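Long-range contacts in chitinase (Thermococcus chitonophagus, PDB 5XSW), which probably acts as an endochitinase that hydrolyses chitin, and is seen here as the C-terminal piece of a longer protein with a glycan bound: residues I111-G116 against W198-P203; G150-N155 against W326-I331; L192-E197 against T455-A460. One frame throughout, in Å; residues are numbered along the deposited sequence.

Contact 1: residues I111-G116 against W198-P203; sequences IYPTIG and WFKVNP
Lys200 slides past Pro113 and Ile115 in the opposite direction to each, and crosses Tyr112 at about a right angle. Its middle carbons do most of the touching. CD of Lys200 is 3.1 Å from the carbonyl O of Pro113, and CE of Lys200 is 3.2 Å from that same O. This carbonyl is buried by the contact and has no hydrogen-bond partner in the model. CB of Lys200 meets the ring carbon CD of Pro113 at 3.7 Å. CG of Lys200 comes to the edge of the Tyr112 ring, 3.9 Å from CD1 of Tyr112. CD of Lys200 also reaches CG1 of Ile115 at 4.1 Å.

The lysine chain is bent: CG is anti to the carbonyl carbon (chi1 -43°) and chi2 is -53°. NZ ends beside a water, 2.9 Å from it. The water also accepts from N of Ile115 and so bridges the two segments. Lys200 is the first residue past helix 186-199, and its positive phi of 69° marks the helix end. NZ has a second hydrogen bond, to the carbonyl O of Glu197 near that end, where its charge would probably be favoured.

Tyr112 OH is hydrogen-bonded to OE2 of Glu305. The loop 111-116 so joins the end of helix 186-199 to helix 288-311, on which both Tyr112 and Phe199 rest at Thr301.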
loop_
_atom_site.group_PDB
_atom_site.type_symbol
_atom_site.label_atom_id
_atom_site.label_comp_id
_atom_site.label_asym_id
_atom_site.label_seq_id
_atom_site.Cartn_x
_atom_site.Cartn_y
_atom_site.Cartn_z
ATOM N N ILE A 111 -22.734 5.922 -9.080
ATOM C CA ILE A 111 -23.355 5.401 -10.300
ATOM C C ILE A 111 -22.602 4.212 -10.899
ATOM O O ILE A 111 -21.424 4.357 -11.282
ATOM C CB ILE A 111 -23.472 6.483 -11.383
ATOM C CG1 ILE A 111 -24.366 7.659 -10.895
ATOM C CG2 ILE A 111 -24.005 5.837 -12.756
ATOM C CD1 ILE A 111 -24.194 8.897 -11.803
ATOM N N TYR A 112 -23.258 3.050 -10.968
ATOM C CA TYR A 112 -22.683 1.897 -11.660
ATOM C C TYR A 112 -23.658 1.519 -12.791
ATOM O O TYR A 112 -24.635 0.864 -12.542
ATOM C CB TYR A 112 -22.493 0.699 -10.716
ATOM C CG TYR A 112 -21.223 0.851 -9.883
ATOM C CD1 TYR A 112 -19.967 0.863 -10.519
ATOM C CD2 TYR A 112 -21.281 1.028 -8.503
ATOM C CE1 TYR A 112 -18.748 1.049 -9.753
ATOM C CE2 TYR A 112 -20.096 1.207 -7.738
ATOM C CZ TYR A 112 -18.840 1.192 -8.401
ATOM O OH TYR A 112 -17.685 1.363 -7.660
ATOM N N PRO A 113 -23.338 1.880 -14.005
ATOM C CA PRO A 113 -24.332 1.712 -15.070
ATOM C C PRO A 113 -24.652 0.246 -15.362
ATOM O O PRO A 113 -23.839 -0.646 -15.162
ATOM C CB PRO A 113 -23.665 2.352 -16.283
ATOM C CG PRO A 113 -22.415 3.128 -15.733
ATOM C CD PRO A 113 -22.058 2.482 -14.463
ATOM N N THR A 114 -25.863 0.004 -15.844
ATOM C CA THR A 114 -26.233 -1.309 -16.364
ATOM C C THR A 114 -25.807 -1.425 -17.822
ATOM O O THR A 114 -26.175 -0.620 -18.675
ATOM C CB THR A 114 -27.758 -1.540 -16.229
ATOM O OG1 THR A 114 -28.040 -1.594 -14.851
ATOM C CG2 THR A 114 -28.173 -2.912 -16.850
ATOM N N ILE A 115 -24.977 -2.399 -18.117
ATOM C CA ILE A 115 -24.511 -2.552 -19.491
ATOM C C ILE A 115 -25.628 -3.296 -20.296
ATOM O O ILE A 115 -25.974 -2.903 -21.403
ATOM C CB ILE A 115 -23.205 -3.390 -19.587
ATOM C CG1 ILE A 115 -22.109 -2.860 -18.621
ATOM C CG2 ILE A 115 -22.755 -3.511 -21.065
ATOM C CD1 ILE A 115 -21.791 -1.393 -18.862
ATOM N N GLY A 116 -26.143 -4.378 -19.718
ATOM C CA GLY A 116 -27.204 -5.175 -20.340
ATOM C C GLY A 116 -27.697 -6.194 -19.333
ATOM O O GLY A 116 -27.109 -6.344 -18.274
ATOM N N TRP A 198 -18.307 -6.518 -14.386
ATOM C CA TRP A 198 -18.325 -6.413 -12.939
ATOM C C TRP A 198 -18.239 -4.954 -12.463
ATOM O O TRP A 198 -19.080 -4.517 -11.666
ATOM C CB TRP A 198 -17.144 -7.240 -12.340
ATOM C CG TRP A 198 -17.290 -7.599 -10.891
ATOM C CD1 TRP A 198 -18.257 -7.174 -9.994
ATOM C CD2 TRP A 198 -16.426 -8.461 -10.166
ATOM N NE1 TRP A 198 -18.038 -7.764 -8.768
ATOM C CE2 TRP A 198 -16.923 -8.564 -8.856
ATOM C CE3 TRP A 198 -15.286 -9.202 -10.519
ATOM C CZ2 TRP A 198 -16.291 -9.343 -7.881
ATOM C CZ3 TRP A 198 -14.692 -9.986 -9.569
ATOM C CH2 TRP A 198 -15.189 -10.037 -8.251
ATOM N N PHE A 199 -17.257 -4.171 -12.945
ATOM C CA PHE A 199 -17.008 -2.828 -12.329
ATOM C C PHE A 199 -17.359 -1.691 -13.282
ATOM O O PHE A 199 -17.176 -0.524 -12.947
ATOM C CB PHE A 199 -15.518 -2.698 -11.844
ATOM C CG PHE A 199 -15.167 -3.747 -10.802
ATOM C CD1 PHE A 199 -15.698 -3.651 -9.530
ATOM C CD2 PHE A 199 -14.332 -4.838 -11.123
ATOM C CE1 PHE A 199 -15.444 -4.661 -8.566
ATOM C CE2 PHE A 199 -14.048 -5.803 -10.167
ATOM C CZ PHE A 199 -14.644 -5.728 -8.901
ATOM N N LYS A 200 -17.884 -2.049 -14.463
ATOM C CA LYS A 200 -18.387 -1.087 -15.480
ATOM C C LYS A 200 -17.272 -0.295 -16.099
ATOM O O LYS A 200 -17.493 0.802 -16.632
ATOM C CB LYS A 200 -19.438 -0.117 -14.876
ATOM C CG LYS A 200 -20.447 -0.858 -13.948
ATOM C CD LYS A 200 -21.098 -2.076 -14.690
ATOM C CE LYS A 200 -21.970 -2.832 -13.662
ATOM N NZ LYS A 200 -22.661 -4.050 -14.283
ATOM N N VAL A 201 -16.054 -0.856 -16.064
ATOM C CA VAL A 201 -14.917 -0.196 -16.696
ATOM C C VAL A 201 -14.810 -0.504 -18.184
ATOM O O VAL A 201 -14.852 -1.690 -18.581
ATOM C CB VAL A 201 -13.565 -0.661 -15.999
ATOM C CG1 VAL A 201 -12.346 0.069 -16.636
ATOM C CG2 VAL A 201 -13.718 -0.339 -14.483
ATOM N N ASN A 202 -14.710 0.558 -18.980
ATOM C CA ASN A 202 -14.535 0.546 -20.433
ATOM C C ASN A 202 -13.254 -0.207 -20.800
ATOM O O ASN A 202 -12.170 0.211 -20.417
ATOM C CB ASN A 202 -14.424 1.997 -20.926
ATOM C CG ASN A 202 -14.239 2.128 -22.437
ATOM O OD1 ASN A 202 -14.266 1.146 -23.202
ATOM N ND2 ASN A 202 -14.088 3.361 -22.883
ATOM N N PRO A 203 -13.375 -1.321 -21.526
ATOM C CA PRO A 203 -12.178 -2.068 -21.916
ATOM C C PRO A 203 -11.190 -1.200 -22.662
ATOM O O PRO A 203 -9.987 -1.433 -22.525
ATOM C CB PRO A 203 -12.730 -3.198 -22.869
ATOM C CG PRO A 203 -14.186 -3.335 -22.483
ATOM C CD PRO A 203 -14.625 -1.922 -22.027
HETATM O O HOH W 1 -24.431 -4.753 -16.531
#

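Contact 2: residues G150-N155 against W326-I331; sequences GFIMYN and WAETEI
OE1 of Glu328 takes a very short hydrogen bond from OH of Tyr154, 2.5 Å long, and a second from a water at 2.9 Å. The two side chains meet tip to tip. The tyrosine ring and the carboxylate are nearly coplanar, 16° apart, and OE1 of Glu328 lies at the ring edge, 3.1 Å from CE2 of Tyr154. Glu328 has an extended chain, with CG anti to the backbone N (chi1 175°). Its other oxygen, OE2, has a salt bridge to Arg304 and a hydrogen bond with OH of Tyr315. Arg304 also donates to OH of Tyr154, so one arginine serves both partners. This would probably favour a charged carboxylate. The water on OE1 accepts from N of Ile152, 3.0 Å away, and adds a second link to the loop.

At the next helix residue, Thr329, OG1 accepts a bond from N of Phe151 at 2.9 Å, nearly straight at 162°. CA of Gly150 lies directly against this hydroxyl and the indole, 3.2 Å from OG1 of Thr329 and 3.4 Å from CZ3 of Trp326.

Trp326 is the N-cap residue of helix 327-338. The arrangement is a loop with an inverse gamma turn at Met153, held to the first turn of helix 327-338 by the side chains of Glu328 and Thr329, which bond a tyrosine OH and a backbone N of the loop.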
loop_
_atom_site.group_PDB
_atom_site.type_symbol
_atom_site.label_atom_id
_atom_site.label_comp_id
_atom_site.label_asym_id
_atom_site.label_seq_id
_atom_site.Cartn_x
_atom_site.Cartn_y
_atom_site.Cartn_z
ATOM N N GLY A 150 -15.270 7.227 -21.235
ATOM C CA GLY A 150 -13.890 7.247 -20.764
ATOM C C GLY A 150 -13.718 6.036 -19.880
ATOM O O GLY A 150 -13.887 4.910 -20.332
ATOM N N PHE A 151 -13.419 6.271 -18.611
ATOM C CA PHE A 151 -13.165 5.219 -17.640
ATOM C C PHE A 151 -14.440 4.344 -17.375
ATOM O O PHE A 151 -14.392 3.124 -17.416
ATOM C CB PHE A 151 -12.684 5.890 -16.309
ATOM C CG PHE A 151 -12.720 4.985 -15.120
ATOM C CD1 PHE A 151 -12.110 3.730 -15.187
ATOM C CD2 PHE A 151 -13.267 5.408 -13.922
ATOM C CE1 PHE A 151 -12.084 2.894 -14.082
ATOM C CE2 PHE A 151 -13.273 4.531 -12.815
ATOM C CZ PHE A 151 -12.671 3.285 -12.914
ATOM N N ILE A 152 -15.570 4.991 -17.090
ATOM C CA ILE A 152 -16.841 4.266 -16.762
ATOM C C ILE A 152 -17.734 4.242 -18.001
ATOM O O ILE A 152 -17.863 5.265 -18.661
ATOM C CB ILE A 152 -17.614 4.930 -15.558
ATOM C CG1 ILE A 152 -16.763 4.841 -14.258
ATOM C CG2 ILE A 152 -19.027 4.285 -15.330
ATOM C CD1 ILE A 152 -16.658 3.392 -13.730
ATOM N N MET A 153 -18.366 3.096 -18.281
ATOM C CA MET A 153 -19.125 2.939 -19.504
ATOM C C MET A 153 -20.581 3.395 -19.219
ATOM O O MET A 153 -21.460 2.557 -19.054
ATOM C CB MET A 153 -19.107 1.478 -19.994
ATOM C CG MET A 153 -19.699 1.381 -21.486
ATOM S SD MET A 153 -18.482 1.873 -22.718
ATOM C CE MET A 153 -17.616 0.349 -23.057
ATOM N N TYR A 154 -20.797 4.702 -19.068
ATOM C CA TYR A 154 -22.170 5.197 -18.802
ATOM C C TYR A 154 -23.082 4.913 -19.998
ATOM O O TYR A 154 -24.237 4.662 -19.817
ATOM C CB TYR A 154 -22.167 6.701 -18.527
ATOM C CG TYR A 154 -21.377 7.108 -17.290
ATOM C CD1 TYR A 154 -21.909 6.930 -16.049
ATOM C CD2 TYR A 154 -20.094 7.694 -17.410
ATOM C CE1 TYR A 154 -21.148 7.320 -14.863
ATOM C CE2 TYR A 154 -19.327 8.104 -16.244
ATOM C CZ TYR A 154 -19.868 7.910 -15.002
ATOM O OH TYR A 154 -19.188 8.290 -13.854
ATOM N N ASN A 155 -22.553 4.969 -21.215
ATOM C CA ASN A 155 -23.379 4.773 -22.427
ATOM C C ASN A 155 -22.808 3.684 -23.368
ATOM O O ASN A 155 -22.172 3.975 -24.371
ATOM C CB ASN A 155 -23.498 6.121 -23.176
ATOM C CG ASN A 155 -24.050 7.269 -22.277
ATOM O OD1 ASN A 155 -23.324 8.231 -21.955
ATOM N ND2 ASN A 155 -25.339 7.195 -21.919
ATOM N N TRP A 326 -14.404 14.898 -20.464
ATOM C CA TRP A 326 -13.482 13.812 -20.074
ATOM C C TRP A 326 -12.944 14.077 -18.648
ATOM O O TRP A 326 -12.005 13.394 -18.198
ATOM C CB TRP A 326 -12.352 13.710 -21.096
ATOM C CG TRP A 326 -12.727 13.034 -22.381
ATOM C CD1 TRP A 326 -13.323 13.610 -23.480
ATOM C CD2 TRP A 326 -12.541 11.650 -22.709
ATOM N NE1 TRP A 326 -13.523 12.659 -24.459
ATOM C CE2 TRP A 326 -13.048 11.455 -24.019
ATOM C CE3 TRP A 326 -12.010 10.561 -22.020
ATOM C CZ2 TRP A 326 -13.032 10.207 -24.655
ATOM C CZ3 TRP A 326 -11.984 9.328 -22.655
ATOM C CH2 TRP A 326 -12.498 9.159 -23.952
ATOM N N ALA A 327 -13.537 15.059 -17.945
ATOM C CA ALA A 327 -13.048 15.447 -16.626
ATOM C C ALA A 327 -12.893 14.250 -15.641
ATOM O O ALA A 327 -11.847 14.126 -15.039
ATOM C CB ALA A 327 -13.955 16.491 -15.990
ATOM N N GLU A 328 -13.921 13.415 -15.467
ATOM C CA GLU A 328 -13.847 12.321 -14.535
ATOM C C GLU A 328 -12.658 11.376 -14.884
ATOM O O GLU A 328 -11.856 10.953 -14.010
ATOM C CB GLU A 328 -15.150 11.529 -14.517
ATOM C CG GLU A 328 -15.035 10.282 -13.599
ATOM C CD GLU A 328 -16.325 9.486 -13.464
ATOM O OE1 GLU A 328 -17.018 9.303 -14.503
ATOM O OE2 GLU A 328 -16.605 9.005 -12.358
ATOM N N THR A 329 -12.580 11.037 -16.154
ATOM C CA THR A 329 -11.534 10.113 -16.657
ATOM C C THR A 329 -10.140 10.720 -16.426
ATOM O O THR A 329 -9.195 10.016 -16.069
ATOM C CB THR A 329 -11.763 9.770 -18.163
ATOM O OG1 THR A 329 -13.034 9.079 -18.274
ATOM C CG2 THR A 329 -10.637 8.840 -18.666
ATOM N N GLU A 330 -9.989 12.015 -16.661
ATOM C CA GLU A 330 -8.725 12.679 -16.390
ATOM C C GLU A 330 -8.314 12.602 -14.887
ATOM O O GLU A 330 -7.149 12.320 -14.577
ATOM C CB GLU A 330 -8.817 14.185 -16.799
ATOM C CG GLU A 330 -8.884 14.328 -18.332
ATOM C CD GLU A 330 -9.341 15.726 -18.723
ATOM O OE1 GLU A 330 -8.917 16.681 -18.058
ATOM O OE2 GLU A 330 -10.115 15.857 -19.667
ATOM N N ILE A 331 -9.261 12.859 -13.994
ATOM C CA ILE A 331 -9.039 12.824 -12.540
ATOM C C ILE A 331 -8.645 11.404 -12.119
ATOM O O ILE A 331 -7.658 11.174 -11.396
ATOM C CB ILE A 331 -10.277 13.247 -11.791
ATOM C CG1 ILE A 331 -10.530 14.749 -12.027
ATOM C CG2 ILE A 331 -10.125 12.991 -10.269
ATOM C CD1 ILE A 331 -11.859 15.259 -11.484
HETATM O O HOH W 2 -15.588 7.974 -16.603
#

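Contact 3: residues L192-E197 against T455-A460; sequences LALAYE and TILRVA
Glu197 and Arg458 cross at about a right angle, and their charged groups form a two-bond salt bridge. The arginine offers its NE side. NH2 of Arg458 donates to OE1 of Glu197 at 2.9 Å, and NE of Arg458 donates to OE2 of Glu197 at 3.0 Å. The grip is skewed, because the carboxylate and guanidinium planes are 64° apart. NH2 meets OE1 on its syn side but tilted out of the carboxylate plane, while NE approaches OE2 from above that plane, 56° out of it. The glutamate bends at chi2, whereas the arginine is extended from CG to NE.

The pair spans two helices, 186-199 and 449-461, in the mainly helical part of the chain. Their short segments cross at -60°, with axes 10.4 Å apart at closest approach. Leu457 reaches from helix 449-461 toward helix 186-199. Its CD1 meets the backbone of that helix, 3.4 Å from O of Ala193, and also lies 3.9 Å from CB of Ala193. CD2 of Leu457 turns to Leu194 instead, 4.2 Å from CD1 of that residue. Phe405 of helix 399-412 packs on both leucines.

NH1 of Arg458 is hydrogen-bonded to O of Pro159 in a loop. An alanine in place of Arg458 would probably leave the buried carboxylate of Glu197 without its charged mate and O of Pro159 without this donor. The methylene CB of Glu197 packs against CD1 of Leu457, 4.1 Å away.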
loop_
_atom_site.group_PDB
_atom_site.type_symbol
_atom_site.label_atom_id
_atom_site.label_comp_id
_atom_site.label_asym_id
_atom_site.label_seq_id
_atom_site.Cartn_x
_atom_site.Cartn_y
_atom_site.Cartn_z
ATOM N N LEU A 192 -10.481 -8.472 -19.197
ATOM C CA LEU A 192 -11.012 -7.133 -19.506
ATOM C C LEU A 192 -12.555 -7.209 -19.458
ATOM O O LEU A 192 -13.205 -6.280 -19.058
ATOM C CB LEU A 192 -10.582 -6.648 -20.905
ATOM C CG LEU A 192 -9.100 -6.231 -21.136
ATOM C CD1 LEU A 192 -8.797 -5.972 -22.621
ATOM C CD2 LEU A 192 -8.721 -5.041 -20.192
ATOM N N ALA A 193 -13.119 -8.307 -19.967
ATOM C CA ALA A 193 -14.582 -8.376 -20.124
ATOM C C ALA A 193 -15.188 -8.457 -18.746
ATOM O O ALA A 193 -16.265 -7.912 -18.488
ATOM C CB ALA A 193 -15.005 -9.610 -20.998
ATOM N N LEU A 194 -14.514 -9.159 -17.839
ATOM C CA LEU A 194 -15.061 -9.298 -16.507
ATOM C C LEU A 194 -14.917 -7.952 -15.781
ATOM O O LEU A 194 -15.810 -7.580 -15.019
ATOM C CB LEU A 194 -14.362 -10.418 -15.690
ATOM C CG LEU A 194 -14.798 -10.542 -14.211
ATOM C CD1 LEU A 194 -16.352 -10.750 -14.147
ATOM C CD2 LEU A 194 -14.084 -11.700 -13.480
ATOM N N ALA A 195 -13.806 -7.242 -15.983
ATOM C CA ALA A 195 -13.679 -5.912 -15.370
ATOM C C ALA A 195 -14.832 -4.994 -15.827
ATOM O O ALA A 195 -15.346 -4.201 -15.072
ATOM C CB ALA A 195 -12.295 -5.250 -15.753
ATOM N N TYR A 196 -15.152 -5.082 -17.112
ATOM C CA TYR A 196 -16.243 -4.305 -17.730
ATOM C C TYR A 196 -17.583 -4.672 -17.087
ATOM O O TYR A 196 -18.269 -3.847 -16.559
ATOM C CB TYR A 196 -16.263 -4.633 -19.223
ATOM C CG TYR A 196 -17.309 -3.933 -20.079
ATOM C CD1 TYR A 196 -17.811 -2.677 -19.747
ATOM C CD2 TYR A 196 -17.756 -4.535 -21.269
ATOM C CE1 TYR A 196 -18.744 -2.031 -20.586
ATOM C CE2 TYR A 196 -18.693 -3.911 -22.085
ATOM C CZ TYR A 196 -19.190 -2.676 -21.731
ATOM O OH TYR A 196 -20.102 -2.054 -22.571
ATOM N N GLU A 197 -17.937 -5.946 -17.109
ATOM C CA GLU A 197 -19.256 -6.353 -16.616
ATOM C C GLU A 197 -19.374 -6.201 -15.101
ATOM O O GLU A 197 -20.418 -5.802 -14.557
ATOM C CB GLU A 197 -19.574 -7.828 -17.079
ATOM C CG GLU A 197 -21.039 -8.283 -16.728
ATOM C CD GLU A 197 -22.130 -7.436 -17.432
ATOM O OE1 GLU A 197 -21.887 -6.834 -18.532
ATOM O OE2 GLU A 197 -23.257 -7.406 -16.898
ATOM N N THR A 455 -22.691 -12.440 -22.268
ATOM C CA THR A 455 -23.876 -13.252 -21.857
ATOM C C THR A 455 -23.422 -14.415 -20.949
ATOM O O THR A 455 -24.028 -14.702 -19.915
ATOM C CB THR A 455 -24.643 -13.723 -23.121
ATOM O OG1 THR A 455 -25.199 -12.572 -23.779
ATOM C CG2 THR A 455 -25.829 -14.655 -22.701
ATOM N N ILE A 456 -22.269 -15.019 -21.281
ATOM C CA ILE A 456 -21.682 -16.049 -20.427
ATOM C C ILE A 456 -21.383 -15.501 -19.035
ATOM O O ILE A 456 -21.698 -16.115 -17.988
ATOM C CB ILE A 456 -20.367 -16.613 -21.030
ATOM C CG1 ILE A 456 -20.610 -17.379 -22.347
ATOM C CG2 ILE A 456 -19.616 -17.432 -19.930
ATOM C CD1 ILE A 456 -21.376 -18.766 -22.157
ATOM N N LEU A 457 -20.747 -14.333 -18.996
ATOM C CA LEU A 457 -20.504 -13.685 -17.682
ATOM C C LEU A 457 -21.800 -13.437 -16.857
ATOM O O LEU A 457 -21.838 -13.671 -15.629
ATOM C CB LEU A 457 -19.771 -12.352 -17.880
ATOM C CG LEU A 457 -18.270 -12.478 -18.306
ATOM C CD1 LEU A 457 -17.605 -11.088 -18.515
ATOM C CD2 LEU A 457 -17.476 -13.321 -17.271
ATOM N N ARG A 458 -22.843 -12.990 -17.535
ATOM C CA ARG A 458 -24.120 -12.684 -16.856
ATOM C C ARG A 458 -24.755 -13.940 -16.317
ATOM O O ARG A 458 -25.261 -13.957 -15.183
ATOM C CB ARG A 458 -25.084 -11.976 -17.839
ATOM C CG ARG A 458 -24.656 -10.537 -18.035
ATOM C CD ARG A 458 -25.438 -9.743 -19.051
ATOM N NE ARG A 458 -24.711 -8.501 -19.290
ATOM C CZ ARG A 458 -24.766 -7.809 -20.405
ATOM N NH1 ARG A 458 -25.538 -8.207 -21.404
ATOM N NH2 ARG A 458 -24.016 -6.732 -20.549
ATOM N N VAL A 459 -24.677 -15.016 -17.107
ATOM C CA VAL A 459 -25.139 -16.304 -16.600
ATOM C C VAL A 459 -24.380 -16.683 -15.376
ATOM O O VAL A 459 -24.983 -17.032 -14.349
ATOM C CB VAL A 459 -25.012 -17.385 -17.662
ATOM C CG1 VAL A 459 -25.158 -18.762 -17.032
ATOM C CG2 VAL A 459 -26.081 -17.130 -18.720
ATOM N N ALA A 460 -23.050 -16.592 -15.429
ATOM C CA ALA A 460 -22.285 -16.910 -14.209
ATOM C C ALA A 460 -22.687 -16.012 -13.053
ATOM O O ALA A 460 -22.836 -16.476 -11.907
ATOM C CB ALA A 460 -20.742 -16.770 -14.477
#

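In the fold
Contacts 1 and 2 lie side by side, with centres 11 Å apart. Their loops are joined where N of Met153 meets O of Lys200 at 3.0 Å, probably as a hydrogen bond. Contact 3 is about 10 Å from contact 1, centre to centre, and shares helix 186-199 with it. NH2 of Arg458 packs 3.5 Å from CG2 of Ile115. Contacts 2 and 3 are farther apart, about 20 Å between centres, and touch through CE of Met153 and OH of Tyr196. Asn202 is the N-cap residue of helix 203-214, which carries Lys212, Glu213 and Asn214 of the glycan pocket. Helix 327-338 of contact 2 carries Asn337 of the same pocket.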